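Local coordinates for Thiol:disulfide interchange protein dsbC (Haemophilus influenzae, PDB 1T3B) that probably transfers and reshuffles disulfide bonds in periplasmic proteins, acting as a homodimeric isomerase of the thioredoxin family with a redox-active cysteine pair, at residues 77-82 / 138-143; 103-108 / 148-153; 109-114 / 200-205; 126-131 / 166-171. All blocks are in the same frame, centred on the assembly; numbering follows the deposited sequence.

Interaction 1. Residues 77-82 / 138-143; sequences EMIVYP and AIWTAK
Ile79, on the edge strand 79-81 of the mixed sheet in the thioredoxin-like fold, lays its side chain over the indole of Trp140 on helix 131-141. The resulting CH-pi contact illustrates how a helix can be joined to a sheet through one branched chain and one ring. The strand itself is tied to the fold by backbone hydrogen bonds between Ile79 and Tyr120 and between Tyr81 and Val118.

The tight part lies over the indole face. Because CG1 of Ile79 sits beside the backbone N (chi1 -57°) and the branch then runs out extended, its methyl end is carried onto the ring: CD1 stands 3.8 Å from the centroid of the five-membered ring of Trp140, only 13° off the normal. Ile79 CG1 follows over the same face, 3.7 Å from Trp140 NE1, and the two side chains cross at about a right angle. Packing slackens towards Ile139, whose CG2 lies 4.2 Å from Ile79 CD1. Pro145, at the start of the next helix, also touches Ile79.

The side chain of Glu77, on the more open side, stays clear of the indole. Its carboxylate turns instead to helix 166-177, where OE2 forms a salt bridge with Lys169 and OE1 a weak hydrogen bond with His170, whose ring in turn meets Trp140. What Glu77 offers the indole is its backbone carbonyl, placed at the ring edge and near its plane: Glu77 O is 3.1 Å from Trp140 CD1, and its angle to NE1 is too poor for a hydrogen bond.

Interaction 2. Residues 103-108 / 148-153; sequences LLHQQL and ALNEAE
His105, in the last turn of helix 99-105, points its imidazole at helix 145-153, presenting one face to Glu153 and its edge to Leu149 and Asn150. It is a useful example of a single ring meeting three neighbours in three orientations. With CG anti to the backbone N (chi1 -163°), the ring extends from its own helix towards the facing one.

Over the face comes an aliphatic carbon: Glu153 CG lies 3.9 Å from the centroid of the His105 ring and 11° off its normal, a CH-pi contact. A bend at chi2 of Glu153 then brings its carboxylate round to within 23° of parallel to the imidazole plane. Glu153 OE1 is spent on a hydrogen bond with ND1 of His102, one turn back on the histidine's own helix.

The edge is approached quite differently. Asn150 OD1 lies in the ring plane, 3.2 Å from His105 CE1, while the amide and imidazole planes stand nearly perpendicular. Both polar groups share a partner beyond the two helices, for the hydroxyl of Tyr81 is hydrogen-bonded to His105 NE2 and to Asn150 OD1. Leu149 runs antiparallel alongside the histidine and adds its CD2 at 3.9 Å from His105 NE2.

The arrangement is characteristic of Dsb-type thioredoxin folds, in which a helical insertion packs beside the helix that begins at the redox-active CxxC pair, here Cys98 and Cys101.

Interaction 3. Residues 109-114 / 200-205; sequences KEYNDL and ADLLRA
Tyr111 overlaps Leu202 along one side of its ring, the leucine methyl approaching obliquely while the CB at the base of the chain lies at the ring edge. Leu202 CD2 is 3.3 Å from Tyr111 CD2 and equally close to CE2, so a single methyl straddles one bond of the ring. Leu202 CB, by contrast, lies in the ring plane, 4.0 Å from Tyr111 CE2. The two side chains cross at about a right angle, and the phenol is fixed at its far end by a hydrogen bond from Tyr111 OH to the backbone O of Leu197.

A second pair of side chains, from Leu114 and Leu203, completes the apolar seam. Leu114 spreads its two methyls over different targets on helix 199-208. Its CD2 meets Leu203 CD2 at 3.4 Å, an aliphatic contact between two leucines that approach at a slant, whereas CD1 lies 3.4 Å from the backbone N of Ala200. Leu203, with CG anti to its backbone N (chi1 -176°), sends its other methyl towards the main chain, where CD1 is 3.8 Å from Leu114 O.

The principle at work is that two helices can be joined largely by leucines and an aromatic ring anchored at its hydroxyl. Pro199 touches both Tyr111 and Leu114 from the start of helix 199-208. Strand 116-122 lies behind the pair: Tyr111 rests on Val118, while Leu202 and Leu203 both reach Ile116, so this seam packs the C-terminal helix and helix 108-113 of the thioredoxin fold against a strand of its central sheet.

Interaction 4. Residues 126-131 / 166-171; sequences AGMNNQ and IVKKHY
A Met-aromatic contact between Met128 and Tyr171 helps join the loop after strand 116-122 to helix 166-177 of the thioredoxin-like fold. The sulfur approaches the ring obliquely: Met128 SD sits 4.8 Å from the centroid of the Tyr171 ring, 31° off the normal. That ring is itself steadied from elsewhere, since it stacks with Phe123 and touches Pro124 at the beginning of the same connection.

A folded chain lets this one methionine serve several neighbours. Bends at chi2 (-70°) and chi3 (-63°) turn the terminal methyl away from the tyrosine and onto the helix backbone, where Met128 CE packs closely, 3.1 Å from both N and CA of Lys168. It also lies 3.3 Å from Lys168 CB, the root of a side chain that otherwise leads away to a salt bridge between its NZ and Glu172. Pro164, just ahead of the helix, touches Met128 as well.

The buried end of the contact belongs to Val167, which also packs on Ala122 and Met136. Its CG2, set between the backbone N and the carbonyl carbon, meets Met128 CE at 3.3 Å.

In the fold
All four contacts lie round the mixed sheet of the thioredoxin-like domain. Interactions 1 and 2 are closest, their centres about 12 Å apart, and are bridged by Tyr81 of the edge strand. Interaction 1 also joins interaction 4, about 15 Å away between centres, through the Glu77-Lys169 salt bridge. Interaction 3 lies at the far end of the domain, about 28 Å from interaction 4 between centres, and reaches interaction 2 through the consecutive helices 99-105 and 108-113. Along the chain interaction 3 spans interaction 4 entirely, whereas every other pair interleaves. Such crossed connections knit the inserted helices 131-141 and 145-153 into the fold that carries the redox-active cysteines.

Interaction 1. Residues 77-82 / 138-143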
loop_
_atom_site.group_PDB
_atom_site.type_symbol
_atom_site.label_atom_id
_atom_site.label_comp_id
_atom_site.label_asym_id
_atom_site.label_seq_id
_atom_site.Cartn_x
_atom_site.Cartn_y
_atom_site.Cartn_z
ATOM N N GLU A 77 -21.657 23.684 4.451
ATOM C CA GLU A 77 -20.563 24.190 5.275
ATOM C C GLU A 77 -19.614 24.944 4.368
ATOM O O GLU A 77 -18.755 25.710 4.815
ATOM C CB GLU A 77 -19.848 23.027 5.959
ATOM C CG GLU A 77 -20.627 22.469 7.130
ATOM C CD GLU A 77 -20.039 21.197 7.691
ATOM O OE1 GLU A 77 -18.812 21.134 7.875
ATOM O OE2 GLU A 77 -20.812 20.257 7.962
ATOM N N MET A 78 -19.806 24.716 3.077
ATOM C CA MET A 78 -19.013 25.348 2.047
ATOM C C MET A 78 -19.451 26.786 1.883
ATOM O O MET A 78 -20.622 27.097 2.046
ATOM C CB MET A 78 -19.192 24.594 0.731
ATOM C CG MET A 78 -18.573 23.215 0.759
ATOM S SD MET A 78 -19.073 22.189 -0.621
ATOM C CE MET A 78 -18.948 20.612 0.127
ATOM N N ILE A 79 -18.499 27.661 1.580
ATOM C CA ILE A 79 -18.794 29.064 1.369
ATOM C C ILE A 79 -18.896 29.248 -0.141
ATOM O O ILE A 79 -17.904 29.461 -0.814
ATOM C CB ILE A 79 -17.694 29.938 1.969
ATOM C CG1 ILE A 79 -17.549 29.603 3.460
ATOM C CG2 ILE A 79 -18.041 31.405 1.764
ATOM C CD1 ILE A 79 -16.740 30.593 4.273
ATOM N N VAL A 80 -20.118 29.158 -0.659
ATOM C CA VAL A 80 -20.386 29.235 -2.092
ATOM C C VAL A 80 -20.468 30.605 -2.754
ATOM O O VAL A 80 -20.952 31.565 -2.174
ATOM C CB VAL A 80 -21.691 28.482 -2.429
ATOM C CG1 VAL A 80 -21.767 28.188 -3.911
ATOM C CG2 VAL A 80 -21.776 27.220 -1.619
ATOM N N TYR A 81 -20.006 30.653 -3.997
ATOM C CA TYR A 81 -20.012 31.842 -4.828
ATOM C C TYR A 81 -20.547 31.381 -6.190
ATOM O O TYR A 81 -19.789 31.293 -7.150
ATOM C CB TYR A 81 -18.584 32.376 -5.004
ATOM C CG TYR A 81 -17.986 32.997 -3.768
ATOM C CD1 TYR A 81 -18.126 34.352 -3.515
ATOM C CD2 TYR A 81 -17.294 32.228 -2.845
ATOM C CE1 TYR A 81 -17.595 34.926 -2.378
ATOM C CE2 TYR A 81 -16.760 32.794 -1.705
ATOM C CZ TYR A 81 -16.915 34.144 -1.476
ATOM O OH TYR A 81 -16.386 34.717 -0.342
ATOM N N PRO A 82 -21.860 31.100 -6.290
ATOM C CA PRO A 82 -22.532 30.636 -7.513
ATOM C C PRO A 82 -22.281 31.520 -8.725
ATOM O O PRO A 82 -21.881 32.670 -8.583
ATOM C CB PRO A 82 -24.007 30.634 -7.123
ATOM C CG PRO A 82 -23.990 30.557 -5.617
ATOM C CD PRO A 82 -22.858 31.467 -5.272
ATOM N N ALA A 138 -14.079 30.680 12.897
ATOM C CA ALA A 138 -14.993 31.782 13.076
ATOM C C ALA A 138 -15.641 32.100 11.743
ATOM O O ALA A 138 -16.862 32.178 11.645
ATOM C CB ALA A 138 -14.252 32.994 13.595
ATOM N N ILE A 139 -14.824 32.270 10.713
ATOM C CA ILE A 139 -15.335 32.605 9.393
ATOM C C ILE A 139 -16.298 31.591 8.812
ATOM O O ILE A 139 -17.328 31.962 8.275
ATOM C CB ILE A 139 -14.190 32.789 8.373
ATOM C CG1 ILE A 139 -13.313 33.965 8.775
ATOM C CG2 ILE A 139 -14.756 33.028 6.996
ATOM C CD1 ILE A 139 -12.057 34.088 7.941
ATOM N N TRP A 140 -15.958 30.314 8.917
ATOM C CA TRP A 140 -16.777 29.251 8.351
ATOM C C TRP A 140 -18.095 28.978 9.058
ATOM O O TRP A 140 -19.004 28.379 8.473
ATOM C CB TRP A 140 -15.952 27.962 8.272
ATOM C CG TRP A 140 -15.513 27.627 6.883
ATOM C CD1 TRP A 140 -16.130 26.772 6.005
ATOM C CD2 TRP A 140 -14.422 28.211 6.174
ATOM N NE1 TRP A 140 -15.490 26.802 4.790
ATOM C CE2 TRP A 140 -14.439 27.678 4.868
ATOM C CE3 TRP A 140 -13.436 29.138 6.513
ATOM C CZ2 TRP A 140 -13.507 28.043 3.904
ATOM C CZ3 TRP A 140 -12.516 29.500 5.569
ATOM C CH2 TRP A 140 -12.555 28.957 4.274
ATOM N N THR A 141 -18.196 29.422 10.312
ATOM C CA THR A 141 -19.399 29.223 11.127
ATOM C C THR A 141 -20.152 30.517 11.424
ATOM O O THR A 141 -21.165 30.506 12.127
ATOM C CB THR A 141 -19.053 28.567 12.473
ATOM O OG1 THR A 141 -18.087 29.372 13.155
ATOM C CG2 THR A 141 -18.496 27.170 12.265
ATOM N N ALA A 142 -19.656 31.626 10.882
ATOM C CA ALA A 142 -20.256 32.940 11.084
ATOM C C ALA A 142 -21.733 32.978 10.682
ATOM O O ALA A 142 -22.282 31.958 10.284
ATOM C CB ALA A 142 -19.469 33.966 10.300
ATOM N N LYS A 143 -22.378 34.144 10.783
ATOM C CA LYS A 143 -23.793 34.256 10.415
ATOM C C LYS A 143 -24.011 34.340 8.909
ATOM O O LYS A 143 -25.078 34.000 8.408
ATOM C CB LYS A 143 -24.442 35.453 11.115
ATOM C CG LYS A 143 -25.406 35.041 12.230
ATOM C CD LYS A 143 -26.184 36.230 12.825
ATOM C CE LYS A 143 -26.832 37.084 11.739
ATOM N NZ LYS A 143 -27.559 36.259 10.743
#

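Interaction 2. Residues 103-108 / 148-153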
loop_
_atom_site.group_PDB
_atom_site.type_symbol
_atom_site.label_atom_id
_atom_site.label_comp_id
_atom_site.label_asym_id
_atom_site.label_seq_id
_atom_site.Cartn_x
_atom_site.Cartn_y
_atom_site.Cartn_z
ATOM N N LEU A 103 -5.424 35.367 -4.548
ATOM C CA LEU A 103 -5.532 35.709 -5.963
ATOM C C LEU A 103 -6.734 35.027 -6.599
ATOM O O LEU A 103 -7.522 35.664 -7.287
ATOM C CB LEU A 103 -4.254 35.297 -6.697
ATOM C CG LEU A 103 -4.129 35.740 -8.158
ATOM C CD1 LEU A 103 -4.097 37.256 -8.204
ATOM C CD2 LEU A 103 -2.863 35.158 -8.785
ATOM N N LEU A 104 -6.870 33.729 -6.368
ATOM C CA LEU A 104 -7.996 32.984 -6.902
ATOM C C LEU A 104 -9.298 33.663 -6.480
ATOM O O LEU A 104 -10.235 33.789 -7.256
ATOM C CB LEU A 104 -7.925 31.535 -6.400
ATOM C CG LEU A 104 -9.112 30.609 -6.090
ATOM C CD1 LEU A 104 -10.299 30.832 -6.997
ATOM C CD2 LEU A 104 -8.614 29.184 -6.235
ATOM N N HIS A 105 -9.333 34.130 -5.243
ATOM C CA HIS A 105 -10.513 34.783 -4.709
ATOM C C HIS A 105 -10.820 36.101 -5.418
ATOM O O HIS A 105 -11.982 36.420 -5.683
ATOM C CB HIS A 105 -10.326 35.024 -3.214
ATOM C CG HIS A 105 -11.603 35.304 -2.488
ATOM N ND1 HIS A 105 -12.284 36.496 -2.608
ATOM C CD2 HIS A 105 -12.342 34.531 -1.658
ATOM C CE1 HIS A 105 -13.385 36.445 -1.883
ATOM N NE2 HIS A 105 -13.443 35.263 -1.297
ATOM N N GLN A 106 -9.781 36.866 -5.731
ATOM C CA GLN A 106 -9.974 38.137 -6.409
ATOM C C GLN A 106 -10.554 37.960 -7.796
ATOM O O GLN A 106 -10.786 38.933 -8.493
ATOM C CB GLN A 106 -8.654 38.886 -6.530
ATOM C CG GLN A 106 -8.126 39.423 -5.225
ATOM C CD GLN A 106 -6.924 40.321 -5.421
ATOM O OE1 GLN A 106 -5.883 39.883 -5.898
ATOM N NE2 GLN A 106 -7.067 41.589 -5.058
ATOM N N GLN A 107 -10.798 36.722 -8.194
ATOM C CA GLN A 107 -11.322 36.464 -9.523
ATOM C C GLN A 107 -12.581 35.626 -9.549
ATOM O O GLN A 107 -12.891 35.003 -10.565
ATOM C CB GLN A 107 -10.250 35.786 -10.364
ATOM C CG GLN A 107 -8.970 36.594 -10.428
ATOM C CD GLN A 107 -7.827 35.847 -11.051
ATOM O OE1 GLN A 107 -7.953 35.327 -12.149
ATOM N NE2 GLN A 107 -6.698 35.796 -10.358
ATOM N N LEU A 108 -13.312 35.610 -8.442
ATOM C CA LEU A 108 -14.542 34.843 -8.403
ATOM C C LEU A 108 -15.442 35.324 -9.536
ATOM O O LEU A 108 -16.119 34.525 -10.186
ATOM C CB LEU A 108 -15.264 35.019 -7.060
ATOM C CG LEU A 108 -14.904 34.149 -5.855
ATOM C CD1 LEU A 108 -14.581 32.750 -6.317
ATOM C CD2 LEU A 108 -13.745 34.726 -5.128
ATOM N N ALA A 148 -18.034 37.230 5.989
ATOM C CA ALA A 148 -16.910 36.965 6.872
ATOM C C ALA A 148 -15.643 36.688 6.087
ATOM O O ALA A 148 -14.586 37.235 6.398
ATOM C CB ALA A 148 -17.224 35.793 7.765
ATOM N N LEU A 149 -15.767 35.838 5.069
ATOM C CA LEU A 149 -14.646 35.467 4.220
ATOM C C LEU A 149 -14.228 36.610 3.318
ATOM O O LEU A 149 -13.038 36.887 3.187
ATOM C CB LEU A 149 -14.987 34.241 3.355
ATOM C CG LEU A 149 -13.879 33.785 2.384
ATOM C CD1 LEU A 149 -12.691 33.328 3.219
ATOM C CD2 LEU A 149 -14.360 32.666 1.449
ATOM N N ASN A 150 -15.197 37.266 2.687
ATOM C CA ASN A 150 -14.858 38.376 1.814
ATOM C C ASN A 150 -14.013 39.378 2.583
ATOM O O ASN A 150 -13.021 39.895 2.059
ATOM C CB ASN A 150 -16.111 39.050 1.251
ATOM C CG ASN A 150 -16.763 38.241 0.141
ATOM O OD1 ASN A 150 -16.118 37.433 -0.527
ATOM N ND2 ASN A 150 -18.045 38.468 -0.072
ATOM N N GLU A 151 -14.387 39.618 3.838
ATOM C CA GLU A 151 -13.662 40.551 4.697
ATOM C C GLU A 151 -12.301 40.045 5.154
ATOM O O GLU A 151 -11.349 40.809 5.246
ATOM C CB GLU A 151 -14.523 40.920 5.897
ATOM C CG GLU A 151 -15.641 41.884 5.525
ATOM C CD GLU A 151 -15.120 43.263 5.139
ATOM O OE1 GLU A 151 -14.608 43.977 6.027
ATOM O OE2 GLU A 151 -15.218 43.632 3.946
ATOM N N ALA A 152 -12.204 38.758 5.450
ATOM C CA ALA A 152 -10.930 38.186 5.848
ATOM C C ALA A 152 -9.938 38.364 4.699
ATOM O O ALA A 152 -8.751 38.638 4.905
ATOM C CB ALA A 152 -11.093 36.714 6.158
ATOM N N GLU A 153 -10.428 38.219 3.473
ATOM C CA GLU A 153 -9.562 38.356 2.311
ATOM C C GLU A 153 -9.137 39.789 2.066
ATOM O O GLU A 153 -8.138 40.050 1.403
ATOM C CB GLU A 153 -10.257 37.805 1.076
ATOM C CG GLU A 153 -10.409 36.315 1.102
ATOM C CD GLU A 153 -9.064 35.592 1.108
ATOM O OE1 GLU A 153 -8.218 35.884 0.241
ATOM O OE2 GLU A 153 -8.848 34.721 1.975
#

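Interaction 3. Residues 109-114 / 200-205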
loop_
_atom_site.group_PDB
_atom_site.type_symbol
_atom_site.label_atom_id
_atom_site.label_comp_id
_atom_site.label_asym_id
_atom_site.label_seq_id
_atom_site.Cartn_x
_atom_site.Cartn_y
_atom_site.Cartn_z
ATOM N N LYS A 109 -15.444 36.636 -9.773
ATOM C CA LYS A 109 -16.265 37.208 -10.841
ATOM C C LYS A 109 -15.932 36.530 -12.169
ATOM O O LYS A 109 -16.835 36.145 -12.905
ATOM C CB LYS A 109 -16.044 38.720 -10.942
ATOM N N GLU A 110 -14.636 36.377 -12.456
ATOM C CA GLU A 110 -14.176 35.725 -13.675
ATOM C C GLU A 110 -14.571 34.253 -13.688
ATOM O O GLU A 110 -15.167 33.787 -14.648
ATOM C CB GLU A 110 -12.662 35.843 -13.819
ATOM C CG GLU A 110 -12.149 37.221 -14.219
ATOM C CD GLU A 110 -12.344 38.266 -13.139
ATOM O OE1 GLU A 110 -13.512 38.561 -12.802
ATOM O OE2 GLU A 110 -11.326 38.797 -12.630
ATOM N N TYR A 111 -14.248 33.514 -12.630
ATOM C CA TYR A 111 -14.626 32.099 -12.592
ATOM C C TYR A 111 -16.136 32.003 -12.731
ATOM O O TYR A 111 -16.654 31.154 -13.458
ATOM C CB TYR A 111 -14.221 31.414 -11.278
ATOM C CG TYR A 111 -12.736 31.292 -11.047
ATOM C CD1 TYR A 111 -12.058 32.218 -10.251
ATOM C CD2 TYR A 111 -12.004 30.266 -11.638
ATOM C CE1 TYR A 111 -10.698 32.131 -10.056
ATOM C CE2 TYR A 111 -10.642 30.168 -11.448
ATOM C CZ TYR A 111 -9.991 31.106 -10.659
ATOM O OH TYR A 111 -8.628 31.045 -10.494
ATOM N N ASN A 112 -16.836 32.880 -12.019
ATOM C CA ASN A 112 -18.287 32.913 -12.060
ATOM C C ASN A 112 -18.756 33.158 -13.475
ATOM O O ASN A 112 -19.665 32.480 -13.967
ATOM C CB ASN A 112 -18.832 34.017 -11.152
ATOM C CG ASN A 112 -19.160 33.512 -9.766
ATOM O OD1 ASN A 112 -19.488 32.340 -9.589
ATOM N ND2 ASN A 112 -19.099 34.397 -8.779
ATOM N N ASP A 113 -18.115 34.122 -14.128
ATOM C CA ASP A 113 -18.473 34.478 -15.489
ATOM C C ASP A 113 -18.055 33.464 -16.543
ATOM O O ASP A 113 -18.340 33.651 -17.711
ATOM C CB ASP A 113 -17.928 35.863 -15.846
ATOM C CG ASP A 113 -18.752 36.986 -15.231
ATOM O OD1 ASP A 113 -19.998 36.855 -15.192
ATOM O OD2 ASP A 113 -18.159 38.001 -14.799
ATOM N N LEU A 114 -17.368 32.399 -16.142
ATOM C CA LEU A 114 -16.983 31.350 -17.090
ATOM C C LEU A 114 -17.902 30.173 -16.811
ATOM O O LEU A 114 -17.711 29.088 -17.342
ATOM C CB LEU A 114 -15.525 30.916 -16.905
ATOM C CG LEU A 114 -14.408 31.613 -17.702
ATOM C CD1 LEU A 114 -13.043 31.145 -17.195
ATOM C CD2 LEU A 114 -14.551 31.304 -19.187
ATOM N N ALA A 200 -9.658 30.996 -17.079
ATOM C CA ALA A 200 -9.564 30.273 -18.346
ATOM C C ALA A 200 -9.034 28.853 -18.164
ATOM O O ALA A 200 -9.756 27.876 -18.391
ATOM C CB ALA A 200 -8.673 31.035 -19.310
ATOM N N ASP A 201 -7.774 28.749 -17.749
ATOM C CA ASP A 201 -7.131 27.455 -17.543
ATOM C C ASP A 201 -8.013 26.510 -16.731
ATOM O O ASP A 201 -8.156 25.338 -17.084
ATOM C CB ASP A 201 -5.780 27.642 -16.848
ATOM C CG ASP A 201 -4.836 28.511 -17.645
ATOM O OD1 ASP A 201 -5.201 29.660 -17.968
ATOM O OD2 ASP A 201 -3.724 28.048 -17.955
ATOM N N LEU A 202 -8.612 27.009 -15.653
ATOM C CA LEU A 202 -9.465 26.159 -14.839
ATOM C C LEU A 202 -10.614 25.599 -15.675
ATOM O O LEU A 202 -11.071 24.483 -15.443
ATOM C CB LEU A 202 -10.024 26.937 -13.643
ATOM C CG LEU A 202 -11.077 26.175 -12.826
ATOM C CD1 LEU A 202 -10.503 24.870 -12.308
ATOM C CD2 LEU A 202 -11.547 27.025 -11.668
ATOM N N LEU A 203 -11.071 26.374 -16.655
ATOM C CA LEU A 203 -12.172 25.943 -17.514
ATOM C C LEU A 203 -11.765 24.740 -18.373
ATOM O O LEU A 203 -12.376 23.670 -18.284
ATOM C CB LEU A 203 -12.627 27.104 -18.407
ATOM C CG LEU A 203 -13.842 26.852 -19.303
ATOM C CD1 LEU A 203 -15.071 26.552 -18.447
ATOM C CD2 LEU A 203 -14.074 28.074 -20.191
ATOM N N ARG A 204 -10.735 24.917 -19.199
ATOM C CA ARG A 204 -10.252 23.831 -20.047
ATOM C C ARG A 204 -10.065 22.569 -19.216
ATOM O O ARG A 204 -10.726 21.559 -19.449
ATOM C CB ARG A 204 -8.925 24.206 -20.686
ATOM C CG ARG A 204 -9.016 25.333 -21.686
ATOM C CD ARG A 204 -7.624 25.807 -22.025
ATOM N NE ARG A 204 -7.436 27.223 -21.727
ATOM C CZ ARG A 204 -6.276 27.746 -21.336
ATOM N NH1 ARG A 204 -5.214 26.962 -21.189
ATOM N NH2 ARG A 204 -6.167 29.051 -21.109
ATOM N N ALA A 205 -9.161 22.636 -18.246
ATOM C CA ALA A 205 -8.883 21.505 -17.371
ATOM C C ALA A 205 -10.149 20.725 -17.021
ATOM O O ALA A 205 -10.131 19.496 -16.899
ATOM C CB ALA A 205 -8.207 22.000 -16.100
#

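Interaction 4. Residues 126-131 / 166-171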
loop_
_atom_site.group_PDB
_atom_site.type_symbol
_atom_site.label_atom_id
_atom_site.label_comp_id
_atom_site.label_asym_id
_atom_site.label_seq_id
_atom_site.Cartn_x
_atom_site.Cartn_y
_atom_site.Cartn_z
ATOM N N ALA A 126 -0.986 25.262 8.598
ATOM C CA ALA A 126 -0.195 25.245 9.829
ATOM C C ALA A 126 -1.000 24.630 10.982
ATOM O O ALA A 126 -1.042 25.170 12.096
ATOM C CB ALA A 126 0.252 26.673 10.184
ATOM N N GLY A 127 -1.640 23.497 10.703
ATOM C CA GLY A 127 -2.434 22.822 11.714
ATOM C C GLY A 127 -3.545 23.659 12.331
ATOM O O GLY A 127 -3.678 24.848 12.041
ATOM N N MET A 128 -4.325 23.028 13.210
ATOM C CA MET A 128 -5.453 23.673 13.881
ATOM C C MET A 128 -5.017 24.339 15.173
ATOM O O MET A 128 -5.836 24.592 16.052
ATOM C CB MET A 128 -6.519 22.637 14.234
ATOM C CG MET A 128 -6.653 21.503 13.251
ATOM S SD MET A 128 -7.361 22.035 11.702
ATOM C CE MET A 128 -8.917 22.551 12.261
ATOM N N ASN A 129 -3.733 24.632 15.295
ATOM C CA ASN A 129 -3.270 25.214 16.533
ATOM C C ASN A 129 -2.664 26.599 16.454
ATOM O O ASN A 129 -1.499 26.791 16.798
ATOM C CB ASN A 129 -2.288 24.253 17.203
ATOM C CG ASN A 129 -1.985 24.644 18.630
ATOM O OD1 ASN A 129 -2.895 24.889 19.421
ATOM N ND2 ASN A 129 -0.704 24.700 18.971
ATOM N N ASN A 130 -3.455 27.572 16.013
ATOM C CA ASN A 130 -2.975 28.943 15.933
ATOM C C ASN A 130 -4.077 29.930 15.611
ATOM O O ASN A 130 -5.135 29.553 15.114
ATOM C CB ASN A 130 -1.837 29.067 14.916
ATOM C CG ASN A 130 -2.231 28.618 13.527
ATOM O OD1 ASN A 130 -2.675 27.486 13.318
ATOM N ND2 ASN A 130 -2.052 29.508 12.560
ATOM N N GLN A 131 -3.819 31.196 15.924
ATOM C CA GLN A 131 -4.766 32.275 15.706
ATOM C C GLN A 131 -5.464 32.116 14.353
ATOM O O GLN A 131 -6.682 32.290 14.230
ATOM C CB GLN A 131 -4.011 33.597 15.764
ATOM C CG GLN A 131 -4.880 34.827 15.986
ATOM C CD GLN A 131 -4.107 36.134 15.817
ATOM O OE1 GLN A 131 -3.642 36.465 14.716
ATOM N NE2 GLN A 131 -3.964 36.879 16.909
ATOM N N ILE A 166 -15.045 22.457 12.482
ATOM C CA ILE A 166 -15.531 22.212 11.130
ATOM C C ILE A 166 -14.366 22.363 10.176
ATOM O O ILE A 166 -14.296 21.692 9.147
ATOM C CB ILE A 166 -16.640 23.218 10.737
ATOM C CG1 ILE A 166 -17.891 22.960 11.572
ATOM C CG2 ILE A 166 -16.972 23.101 9.258
ATOM C CD1 ILE A 166 -19.031 23.911 11.268
ATOM N N VAL A 167 -13.459 23.270 10.516
ATOM C CA VAL A 167 -12.290 23.488 9.688
ATOM C C VAL A 167 -11.456 22.224 9.799
ATOM O O VAL A 167 -10.788 21.815 8.848
ATOM C CB VAL A 167 -11.478 24.718 10.153
ATOM C CG1 VAL A 167 -12.149 25.986 9.667
ATOM C CG2 VAL A 167 -11.378 24.737 11.658
ATOM N N LYS A 168 -11.530 21.593 10.964
ATOM C CA LYS A 168 -10.805 20.358 11.206
ATOM C C LYS A 168 -11.380 19.263 10.322
ATOM O O LYS A 168 -10.638 18.541 9.656
ATOM C CB LYS A 168 -10.917 19.976 12.678
ATOM C CG LYS A 168 -9.992 18.863 13.130
ATOM C CD LYS A 168 -10.024 18.726 14.656
ATOM C CE LYS A 168 -9.305 17.476 15.106
ATOM N NZ LYS A 168 -9.867 16.255 14.448
ATOM N N LYS A 169 -12.702 19.150 10.297
ATOM C CA LYS A 169 -13.332 18.132 9.469
ATOM C C LYS A 169 -12.991 18.371 7.999
ATOM O O LYS A 169 -12.773 17.431 7.246
ATOM C CB LYS A 169 -14.849 18.128 9.680
ATOM C CG LYS A 169 -15.594 17.102 8.830
ATOM C CD LYS A 169 -17.031 16.936 9.292
ATOM C CE LYS A 169 -17.841 18.219 9.139
ATOM N NZ LYS A 169 -19.201 18.083 9.750
ATOM N N HIS A 170 -12.930 19.635 7.596
ATOM C CA HIS A 170 -12.591 19.974 6.216
ATOM C C HIS A 170 -11.135 19.640 5.942
ATOM O O HIS A 170 -10.774 19.199 4.858
ATOM C CB HIS A 170 -12.817 21.467 5.956
ATOM C CG HIS A 170 -14.259 21.864 5.930
ATOM N ND1 HIS A 170 -14.669 23.174 5.809
ATOM C CD2 HIS A 170 -15.389 21.119 5.983
ATOM C CE1 HIS A 170 -15.988 23.219 5.789
ATOM N NE2 HIS A 170 -16.451 21.986 5.892
ATOM N N TYR A 171 -10.299 19.863 6.941
ATOM C CA TYR A 171 -8.882 19.587 6.826
ATOM C C TYR A 171 -8.635 18.102 6.573
ATOM O O TYR A 171 -8.037 17.709 5.581
ATOM C CB TYR A 171 -8.201 19.995 8.114
ATOM C CG TYR A 171 -6.716 19.873 8.053
ATOM C CD1 TYR A 171 -5.935 20.939 7.630
ATOM C CD2 TYR A 171 -6.083 18.690 8.421
ATOM C CE1 TYR A 171 -4.553 20.832 7.582
ATOM C CE2 TYR A 171 -4.705 18.570 8.377
ATOM C CZ TYR A 171 -3.943 19.642 7.956
ATOM O OH TYR A 171 -2.574 19.531 7.909
#